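Side-chain contacts in uncharacterized protein (Parabacteroides merdae, PDB 4R7F), which is of unknown function, but has three immunoglobulin-like beta-sandwich domains, binds magnesium and carries a region related to type 9 secretion system plug proteins: residues E223-E228 with P362-Y367; G262-D267 with Y368-E373; D267-G272 with S343-Y348. All coordinates share one frame; numbering follows the deposited sequence.

Contact 1: E223-E228 with P362-Y367; sequences EYRRME and PIEGNY. With MG (magnesium ion), chain G.
OE2 of E364 is gripped from two directions: NE of R225 donates to it at 2.8 Å, and the backbone N of Y348 gives it a second hydrogen bond. The arginine bond is almost straight (175°), meets the syn lone pair of the carboxylate oxygen and lies in the guanidinium plane, so OE2 sits at the edge of that group. The second arm of the salt bridge is poorer, since NH2 of R225 reaches OE1 of E364 at 2.9 Å with a bent, weak geometry; the guanidinium and carboxylate planes stand 57° apart, and the pair falls short of a flat two-pronged bridge. OE1 has a second partner, NH2 of R259, which makes a salt bridge to it. The arginine chain runs extended from CG to NE, while the glutamate chain folds at chi2 (-57°), bringing its carboxylate back to the guanidinium edge. I363 adds a light touch, with CG2 3.9 Å from NH2 of R225. R225 begins the strand 225-228, which pairs antiparallel with strand 342-352, and the bridge thus fastens the loop between strands 342-352 and 373-380 to the start of strand 225-228, in a buried setting. A leucine in place of R225 would probably leave OE2 of E364 without its straight charged partner, with R259 still at OE1 and the Y348 backbone N still at OE2. Just before the strand, E223, its chain bent at chi2, sends OE1 to the magnesium ion at 2.4 Å. D269, D271, the backbone O of Q371 and a water complete the metal's shell. OE2 of E223 is hydrogen-bonded to the hydroxyl of Y264, a bond that probably limits rotation of the metal-binding carboxylate.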
loop_
_atom_site.group_PDB
_atom_site.type_symbol
_atom_site.label_atom_id
_atom_site.label_comp_id
_atom_site.label_asym_id
_atom_site.label_seq_id
_atom_site.Cartn_x
_atom_site.Cartn_y
_atom_site.Cartn_z
ATOM N N GLU A 223 8.907 6.153 11.791
ATOM C CA GLU A 223 8.144 4.911 11.941
ATOM C C GLU A 223 7.930 4.716 13.419
ATOM O O GLU A 223 8.796 5.041 14.246
ATOM C CB GLU A 223 8.831 3.681 11.316
ATOM C CG GLU A 223 9.297 3.859 9.848
ATOM C CD GLU A 223 8.196 4.219 8.837
ATOM O OE1 GLU A 223 6.972 4.163 9.136
ATOM O OE2 GLU A 223 8.587 4.588 7.708
ATOM N N TYR A 224 6.748 4.227 13.738
ATOM C CA TYR A 224 6.361 4.045 15.110
ATOM C C TYR A 224 7.243 2.953 15.674
ATOM O O TYR A 224 7.758 2.057 14.953
ATOM C CB TYR A 224 4.874 3.650 15.239
ATOM C CG TYR A 224 3.890 4.774 15.022
ATOM C CD1 TYR A 224 3.740 5.359 13.803
ATOM C CD2 TYR A 224 3.082 5.243 16.068
ATOM C CE1 TYR A 224 2.839 6.402 13.604
ATOM C CE2 TYR A 224 2.198 6.277 15.892
ATOM C CZ TYR A 224 2.059 6.853 14.643
ATOM O OH TYR A 224 1.176 7.893 14.430
ATOM N N ARG A 225 7.431 3.065 16.983
ATOM C CA ARG A 225 8.085 2.060 17.774
ATOM C C ARG A 225 7.169 0.867 17.905
ATOM O O ARG A 225 5.926 1.016 17.927
ATOM C CB ARG A 225 8.391 2.599 19.176
ATOM C CG ARG A 225 9.390 3.739 19.212
ATOM C CD ARG A 225 9.306 4.483 20.534
ATOM N NE ARG A 225 9.979 5.761 20.516
ATOM C CZ ARG A 225 11.273 5.942 20.753
ATOM N NH1 ARG A 225 12.082 4.924 21.013
ATOM N NH2 ARG A 225 11.759 7.165 20.724
ATOM N N ARG A 226 7.779 -0.319 18.008
ATOM C CA ARG A 226 6.997 -1.570 18.086
ATOM C C ARG A 226 7.455 -2.409 19.239
ATOM O O ARG A 226 8.618 -2.351 19.669
ATOM C CB ARG A 226 7.059 -2.375 16.784
ATOM C CG ARG A 226 6.492 -1.645 15.564
ATOM C CD ARG A 226 7.117 -2.100 14.251
ATOM N NE ARG A 226 6.968 -3.548 14.003
ATOM C CZ ARG A 226 7.940 -4.375 13.597
ATOM N NH1 ARG A 226 9.181 -3.944 13.367
ATOM N NH2 ARG A 226 7.669 -5.658 13.409
HETATM N N MSE A 227 6.505 -3.207 19.714
HETATM C CA MSE A 227 6.631 -3.990 20.931
HETATM C C MSE A 227 5.603 -5.085 20.798
HETATM O O MSE A 227 4.554 -4.863 20.196
HETATM C CB MSE A 227 6.312 -2.887 21.948
HETATM C CG MSE A 227 5.955 -3.271 23.329
HETATM SE SE MSE A 227 4.118 -3.824 23.493
HETATM C CE MSE A 227 3.116 -2.354 24.296
ATOM N N GLU A 228 5.883 -6.273 21.328
ATOM C CA GLU A 228 4.938 -7.403 21.269
ATOM C C GLU A 228 5.092 -8.245 22.500
ATOM O O GLU A 228 6.214 -8.506 22.930
ATOM C CB GLU A 228 5.237 -8.358 20.119
ATOM C CG GLU A 228 5.085 -7.832 18.712
ATOM C CD GLU A 228 5.235 -8.944 17.681
ATOM O OE1 GLU A 228 5.041 -10.121 18.064
ATOM O OE2 GLU A 228 5.553 -8.642 16.501
ATOM N N PRO A 362 10.717 16.365 18.528
ATOM C CA PRO A 362 11.687 16.359 19.643
ATOM C C PRO A 362 12.159 14.961 20.078
ATOM O O PRO A 362 13.330 14.769 20.326
ATOM C CB PRO A 362 10.929 17.077 20.762
ATOM C CG PRO A 362 9.924 17.932 20.072
ATOM C CD PRO A 362 9.490 17.115 18.866
ATOM N N ILE A 363 11.279 13.973 20.111
ATOM C CA ILE A 363 11.675 12.625 20.547
ATOM C C ILE A 363 11.793 11.574 19.422
ATOM O O ILE A 363 12.659 10.683 19.470
ATOM C CB ILE A 363 10.652 12.157 21.591
ATOM C CG1 ILE A 363 10.703 13.135 22.771
ATOM C CG2 ILE A 363 10.914 10.714 22.016
ATOM C CD1 ILE A 363 9.441 13.190 23.578
ATOM N N GLU A 364 10.902 11.654 18.438
ATOM C CA GLU A 364 10.850 10.655 17.398
ATOM C C GLU A 364 11.649 11.079 16.181
ATOM O O GLU A 364 12.137 10.240 15.444
ATOM C CB GLU A 364 9.402 10.331 17.021
ATOM C CG GLU A 364 8.583 9.800 18.182
ATOM C CD GLU A 364 9.154 8.563 18.855
ATOM O OE1 GLU A 364 10.214 8.015 18.436
ATOM O OE2 GLU A 364 8.530 8.111 19.850
ATOM N N GLY A 365 11.805 12.386 16.015
ATOM C CA GLY A 365 12.471 12.966 14.859
ATOM C C GLY A 365 11.520 13.102 13.674
ATOM O O GLY A 365 10.414 12.541 13.675
ATOM N N ASN A 366 11.964 13.850 12.663
ATOM C CA ASN A 366 11.176 14.104 11.472
ATOM C C ASN A 366 12.055 13.774 10.259
ATOM O O ASN A 366 13.020 14.461 9.966
ATOM C CB ASN A 366 10.699 15.566 11.432
ATOM C CG ASN A 366 9.531 15.841 12.360
ATOM O OD1 ASN A 366 8.681 14.969 12.604
ATOM N ND2 ASN A 366 9.486 17.059 12.914
ATOM N N TYR A 367 11.671 12.727 9.550
ATOM C CA TYR A 367 12.434 12.181 8.459
ATOM C C TYR A 367 11.509 12.072 7.297
ATOM O O TYR A 367 10.479 11.390 7.401
ATOM C CB TYR A 367 12.913 10.782 8.861
ATOM C CG TYR A 367 13.855 10.780 10.063
ATOM C CD1 TYR A 367 15.201 11.012 9.902
ATOM C CD2 TYR A 367 13.390 10.535 11.347
ATOM C CE1 TYR A 367 16.072 11.010 10.985
ATOM C CE2 TYR A 367 14.256 10.504 12.430
ATOM C CZ TYR A 367 15.606 10.763 12.233
ATOM O OH TYR A 367 16.508 10.777 13.287
HETATM MG MG MG G . 4.664 4.587 9.403
HETATM O O HOH W 1 5.039 6.574 10.673
#

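Contact 2: G262-D267 with Y368-E373; sequences GTYQYD and YQTQNE. With MG (magnesium ion), chain G.
The ring of Y264 lies over the aliphatic start of Q369, whose CB stands 3.7 Å from the ring centroid and 15° off its normal, a CH-pi contact displaced toward the rim. Tyrosine and glutamine run antiparallel alongside one another, and the glutamine, bent at chi2 (87°), carries its amide back over the base of the tyrosine: OE1 of Q369 comes to 3.5 Å from CB of Y264, with ring and amide planes only 21° apart. T370 meets the ring obliquely, its OG1 3.6 Å from CE1 of Y264, but that hydroxyl spends its hydrogen bond on the backbone O of G221. The residues that touch lie in two loops, one between strands 248-253 and 274-276 and the other between strands 342-352 and 373-380, so packing and water join them here without any sheet pairing. Water 2 donates to OH of Y264 at 2.6 Å and to the backbone O of Q369 at 2.8 Å, linking the loops beyond the rim of the ring. The same hydroxyl is bonded to OE2 of E223, a magnesium ligand, which makes Y264 a second-shell residue. From the other loop, the backbone O of Q371 binds the ion directly at 2.2 Å. The metal-bound water 1 in turn donates to OD1 of N372 at 2.8 Å.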
loop_
_atom_site.group_PDB
_atom_site.type_symbol
_atom_site.label_atom_id
_atom_site.label_comp_id
_atom_site.label_asym_id
_atom_site.label_seq_id
_atom_site.Cartn_x
_atom_site.Cartn_y
_atom_site.Cartn_z
ATOM N N GLY A 262 19.446 11.522 14.283
ATOM C CA GLY A 262 19.966 10.368 13.559
ATOM C C GLY A 262 19.774 10.321 12.049
ATOM O O GLY A 262 19.724 11.334 11.382
ATOM N N THR A 263 19.696 9.102 11.526
ATOM C CA THR A 263 19.500 8.820 10.107
ATOM C C THR A 263 18.291 7.905 10.050
ATOM O O THR A 263 18.146 7.041 10.905
ATOM C CB THR A 263 20.727 8.067 9.522
ATOM O OG1 THR A 263 21.869 8.925 9.563
ATOM C CG2 THR A 263 20.486 7.605 8.066
ATOM N N TYR A 264 17.427 8.084 9.056
ATOM C CA TYR A 264 16.213 7.256 8.937
ATOM C C TYR A 264 16.560 5.771 8.845
ATOM O O TYR A 264 17.492 5.430 8.131
ATOM C CB TYR A 264 15.398 7.665 7.705
ATOM C CG TYR A 264 14.204 6.768 7.414
ATOM C CD1 TYR A 264 13.035 6.896 8.149
ATOM C CD2 TYR A 264 14.228 5.820 6.395
ATOM C CE1 TYR A 264 11.945 6.084 7.932
ATOM C CE2 TYR A 264 13.110 5.014 6.143
ATOM C CZ TYR A 264 11.975 5.155 6.929
ATOM O OH TYR A 264 10.840 4.411 6.741
ATOM N N GLN A 265 15.848 4.919 9.592
ATOM C CA GLN A 265 15.996 3.453 9.537
ATOM C C GLN A 265 14.683 2.865 9.049
ATOM O O GLN A 265 13.667 2.990 9.744
ATOM C CB GLN A 265 16.280 2.852 10.926
ATOM C CG GLN A 265 17.259 3.619 11.820
ATOM C CD GLN A 265 18.698 3.150 11.690
ATOM O OE1 GLN A 265 19.019 2.012 12.035
ATOM N NE2 GLN A 265 19.577 4.032 11.208
ATOM N N TYR A 266 14.678 2.231 7.874
ATOM C CA TYR A 266 13.471 1.545 7.443
ATOM C C TYR A 266 13.100 0.513 8.506
ATOM O O TYR A 266 13.933 -0.251 8.977
ATOM C CB TYR A 266 13.565 0.902 6.045
ATOM C CG TYR A 266 12.251 0.205 5.680
ATOM C CD1 TYR A 266 11.181 0.911 5.097
ATOM C CD2 TYR A 266 12.054 -1.145 5.986
ATOM C CE1 TYR A 266 9.971 0.277 4.814
ATOM C CE2 TYR A 266 10.850 -1.783 5.706
ATOM C CZ TYR A 266 9.813 -1.078 5.126
ATOM O OH TYR A 266 8.635 -1.749 4.877
ATOM N N ASP A 267 11.865 0.610 8.957
ATOM C CA ASP A 267 11.211 -0.357 9.841
ATOM C C ASP A 267 9.833 -0.465 9.229
ATOM O O ASP A 267 9.370 0.474 8.585
ATOM C CB ASP A 267 11.111 0.168 11.285
ATOM C CG ASP A 267 10.323 -0.773 12.225
ATOM O OD1 ASP A 267 10.423 -2.000 12.007
ATOM O OD2 ASP A 267 9.622 -0.284 13.174
ATOM N N TYR A 368 11.864 12.718 6.184
ATOM C CA TYR A 368 10.964 12.788 5.010
ATOM C C TYR A 368 10.599 11.426 4.432
ATOM O O TYR A 368 9.542 11.300 3.840
ATOM C CB TYR A 368 11.537 13.662 3.882
ATOM C CG TYR A 368 12.586 12.948 3.072
ATOM C CD1 TYR A 368 13.902 12.855 3.544
ATOM C CD2 TYR A 368 12.261 12.319 1.863
ATOM C CE1 TYR A 368 14.862 12.171 2.840
ATOM C CE2 TYR A 368 13.218 11.619 1.143
ATOM C CZ TYR A 368 14.513 11.575 1.633
ATOM O OH TYR A 368 15.474 10.911 0.961
ATOM N N GLN A 369 11.475 10.430 4.595
ATOM C CA GLN A 369 11.243 9.084 4.056
ATOM C C GLN A 369 10.100 8.349 4.733
ATOM O O GLN A 369 9.620 7.361 4.189
ATOM C CB GLN A 369 12.478 8.158 4.207
ATOM C CG GLN A 369 13.828 8.660 3.709
ATOM C CD GLN A 369 14.625 9.472 4.738
ATOM O OE1 GLN A 369 14.084 10.154 5.628
ATOM N NE2 GLN A 369 15.928 9.397 4.614
ATOM N N THR A 370 9.738 8.761 5.952
ATOM C CA THR A 370 8.823 8.001 6.800
ATOM C C THR A 370 7.500 7.676 6.074
ATOM O O THR A 370 6.866 8.542 5.460
ATOM C CB THR A 370 8.539 8.785 8.115
ATOM O OG1 THR A 370 9.755 8.853 8.856
ATOM C CG2 THR A 370 7.462 8.101 8.969
ATOM N N GLN A 371 7.104 6.425 6.150
ATOM C CA GLN A 371 5.812 5.984 5.621
ATOM C C GLN A 371 4.708 6.425 6.586
ATOM O O GLN A 371 4.638 5.961 7.743
ATOM C CB GLN A 371 5.806 4.453 5.415
ATOM C CG GLN A 371 4.463 3.877 4.918
ATOM C CD GLN A 371 3.387 3.544 6.001
ATOM O OE1 GLN A 371 3.677 2.984 7.088
ATOM N NE2 GLN A 371 2.116 3.846 5.661
ATOM N N ASN A 372 3.862 7.341 6.123
ATOM C CA ASN A 372 2.700 7.799 6.902
ATOM C C ASN A 372 1.477 7.679 6.046
ATOM O O ASN A 372 1.578 7.530 4.831
ATOM C CB ASN A 372 2.865 9.260 7.314
ATOM C CG ASN A 372 3.916 9.443 8.380
ATOM O OD1 ASN A 372 3.894 8.790 9.439
ATOM N ND2 ASN A 372 4.852 10.302 8.104
ATOM N N GLU A 373 0.314 7.737 6.666
ATOM C CA GLU A 373 -0.925 7.782 5.903
ATOM C C GLU A 373 -1.663 9.084 6.180
ATOM O O GLU A 373 -1.513 9.657 7.245
ATOM C CB GLU A 373 -1.815 6.600 6.242
ATOM C CG GLU A 373 -2.402 6.620 7.640
ATOM C CD GLU A 373 -3.008 5.288 7.994
ATOM O OE1 GLU A 373 -2.243 4.309 8.135
ATOM O OE2 GLU A 373 -4.233 5.221 8.109
HETATM MG MG MG G . 4.664 4.587 9.403
HETATM O O HOH W 2 10.448 4.653 4.151
HETATM O O HOH W 1 5.039 6.574 10.673
#

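Contact 3: D267-G272 with S343-Y348; sequences DQDQDG and SYNYQY. With MG (magnesium ion), chain G.
N345, with CG anti to the carbonyl carbon (chi1 -73°), points its carboxamide into the loop 267-272, where OD1 accepts two backbone N-H groups. The bond from N of Q270 is the shorter, 2.7 Å, arriving in the carbonyl plane on a lone pair; N of G272 follows at 3.2 Å, nearly straight at the hydrogen but tilted 23° from that plane. The N of D271 also lies near OD1, but its angle is too poor for a bond. On the other branch of the amide, ND2 of N345 donates to OE1 of Q270 at 3.0 Å, the two amide planes 50° apart. Three bonds therefore engage both polar atoms of the amide, OD1 twice and ND2 once, and fix its rotation. CB of N345 packs 3.4 Å from CA of G272, whose backbone angles call for glycine, and water 3 donates to the backbone O of both residues. The loop so braced, whose D-x-D-x-D-G sequence recalls calcium-binding loops, presents D269, both of whose oxygens bind the magnesium ion, and D271, whose OD1 binds it at 2.2 Å. OD2 of D269 also accepts a hydrogen bond from the backbone N of Y224. N345 belongs to strand 342-352, which is flanked by strands 225-228 and 274-276; the metal-binding loop runs into 274-276, and Q270 packs on F275 of that strand.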
loop_
_atom_site.group_PDB
_atom_site.type_symbol
_atom_site.label_atom_id
_atom_site.label_comp_id
_atom_site.label_asym_id
_atom_site.label_seq_id
_atom_site.Cartn_x
_atom_site.Cartn_y
_atom_site.Cartn_z
ATOM N N ASP A 267 11.865 0.610 8.957
ATOM C CA ASP A 267 11.211 -0.357 9.841
ATOM C C ASP A 267 9.833 -0.465 9.229
ATOM O O ASP A 267 9.370 0.474 8.585
ATOM C CB ASP A 267 11.111 0.168 11.285
ATOM C CG ASP A 267 10.323 -0.773 12.225
ATOM O OD1 ASP A 267 10.423 -2.000 12.007
ATOM O OD2 ASP A 267 9.622 -0.284 13.174
ATOM N N GLN A 268 9.174 -1.591 9.394
ATOM C CA GLN A 268 7.830 -1.731 8.875
ATOM C C GLN A 268 6.905 -1.506 10.081
ATOM O O GLN A 268 7.039 -2.212 11.075
ATOM C CB GLN A 268 7.660 -3.128 8.283
ATOM C CG GLN A 268 6.535 -3.228 7.273
ATOM C CD GLN A 268 5.990 -4.641 7.139
ATOM O OE1 GLN A 268 6.481 -5.577 7.775
ATOM N NE2 GLN A 268 4.957 -4.799 6.317
ATOM N N ASP A 269 6.017 -0.508 10.019
ATOM C CA ASP A 269 5.025 -0.271 11.061
ATOM C C ASP A 269 3.594 -0.301 10.508
ATOM O O ASP A 269 3.362 -0.592 9.351
ATOM C CB ASP A 269 5.300 1.052 11.802
ATOM C CG ASP A 269 4.989 2.288 10.951
ATOM O OD1 ASP A 269 4.660 2.137 9.759
ATOM O OD2 ASP A 269 5.075 3.425 11.471
ATOM N N GLN A 270 2.636 0.002 11.362
ATOM C CA GLN A 270 1.233 0.038 10.970
ATOM C C GLN A 270 0.601 1.349 11.470
ATOM O O GLN A 270 -0.572 1.401 11.825
ATOM C CB GLN A 270 0.537 -1.196 11.514
ATOM C CG GLN A 270 1.055 -2.507 10.918
ATOM C CD GLN A 270 2.351 -3.053 11.559
ATOM O OE1 GLN A 270 2.627 -2.862 12.751
ATOM N NE2 GLN A 270 3.148 -3.749 10.752
ATOM N N ASP A 271 1.429 2.398 11.478
ATOM C CA ASP A 271 1.049 3.800 11.757
ATOM C C ASP A 271 0.202 4.027 13.019
ATOM O O ASP A 271 -0.789 4.769 12.968
ATOM C CB ASP A 271 0.324 4.383 10.545
ATOM C CG ASP A 271 1.207 4.463 9.285
ATOM O OD1 ASP A 271 2.466 4.506 9.379
ATOM O OD2 ASP A 271 0.592 4.528 8.183
ATOM N N GLY A 272 0.579 3.344 14.108
ATOM C CA GLY A 272 0.032 3.538 15.422
ATOM C C GLY A 272 -0.960 2.468 15.831
ATOM O O GLY A 272 -1.435 2.457 16.952
ATOM N N SER A 343 0.562 -7.109 19.478
ATOM C CA SER A 343 1.607 -6.270 18.860
ATOM C C SER A 343 1.136 -4.848 18.889
ATOM O O SER A 343 0.045 -4.546 18.388
ATOM C CB SER A 343 1.869 -6.655 17.391
ATOM O OG SER A 343 2.106 -8.044 17.263
ATOM N N TYR A 344 1.962 -3.968 19.437
ATOM C CA TYR A 344 1.612 -2.538 19.553
ATOM C C TYR A 344 2.587 -1.641 18.808
ATOM O O TYR A 344 3.808 -1.797 18.942
ATOM C CB TYR A 344 1.550 -2.122 21.038
ATOM C CG TYR A 344 0.315 -2.648 21.773
ATOM C CD1 TYR A 344 0.205 -3.997 22.156
ATOM C CD2 TYR A 344 -0.747 -1.789 22.106
ATOM C CE1 TYR A 344 -0.922 -4.469 22.821
ATOM C CE2 TYR A 344 -1.871 -2.258 22.752
ATOM C CZ TYR A 344 -1.959 -3.602 23.099
ATOM O OH TYR A 344 -3.086 -4.036 23.751
ATOM N N ASN A 345 2.048 -0.706 18.021
ATOM C CA ASN A 345 2.805 0.477 17.613
ATOM C C ASN A 345 2.631 1.577 18.682
ATOM O O ASN A 345 1.556 1.741 19.262
ATOM C CB ASN A 345 2.277 1.085 16.305
ATOM C CG ASN A 345 2.590 0.277 15.041
ATOM O OD1 ASN A 345 2.533 0.830 13.954
ATOM N ND2 ASN A 345 2.873 -1.003 15.156
ATOM N N TYR A 346 3.649 2.401 18.862
ATOM C CA TYR A 346 3.561 3.513 19.775
ATOM C C TYR A 346 4.648 4.531 19.492
ATOM O O TYR A 346 5.627 4.225 18.840
ATOM C CB TYR A 346 3.632 3.040 21.250
ATOM C CG TYR A 346 4.988 2.528 21.720
ATOM C CD1 TYR A 346 5.420 1.234 21.449
ATOM C CD2 TYR A 346 5.826 3.338 22.468
ATOM C CE1 TYR A 346 6.668 0.783 21.924
ATOM C CE2 TYR A 346 7.059 2.897 22.925
ATOM C CZ TYR A 346 7.490 1.632 22.647
ATOM O OH TYR A 346 8.727 1.241 23.145
ATOM N N GLN A 347 4.456 5.746 19.999
ATOM C CA GLN A 347 5.470 6.769 19.933
ATOM C C GLN A 347 5.203 7.796 21.006
ATOM O O GLN A 347 4.189 7.757 21.734
ATOM C CB GLN A 347 5.467 7.434 18.571
ATOM C CG GLN A 347 4.254 8.283 18.351
ATOM C CD GLN A 347 4.199 8.944 16.980
ATOM O OE1 GLN A 347 5.154 8.927 16.201
ATOM N NE2 GLN A 347 3.056 9.544 16.685
ATOM N N TYR A 348 6.114 8.744 21.068
ATOM C CA TYR A 348 6.137 9.736 22.090
ATOM C C TYR A 348 6.041 11.112 21.445
ATOM O O TYR A 348 6.906 11.503 20.675
ATOM C CB TYR A 348 7.450 9.623 22.861
ATOM C CG TYR A 348 7.640 8.336 23.650
ATOM C CD1 TYR A 348 6.918 8.066 24.827
ATOM C CD2 TYR A 348 8.594 7.420 23.259
ATOM C CE1 TYR A 348 7.143 6.903 25.545
ATOM C CE2 TYR A 348 8.806 6.263 23.964
ATOM C CZ TYR A 348 8.089 5.993 25.090
ATOM O OH TYR A 348 8.380 4.819 25.756
HETATM MG MG MG G . 4.664 4.587 9.403
HETATM O O HOH W 3 -1.185 1.386 19.488
HETATM O O HOH W 1 5.039 6.574 10.673
#

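In the fold
All three contacts converge on one magnesium ion: contact 1 supplies E223, contact 2 the backbone O of Q371, and contact 3 D269 and D271, with water 1 common to all. The centres of contacts 1 and 3 are about 7 Å apart, and those of contacts 1 and 2 about 9 Å. Contact 3 is nested inside the chain loops closed by the other two, and shares D267 with contact 2. Contacts 1 and 2 are joined by a probable hydrogen bond of 2.5 Å between OE2 of E223 and OH of Y264. Contacts 1 and 3 reach the same sheet through the neighbouring strands 225-228 and 342-352, whereas the touching residues of contact 2 all lie in loops.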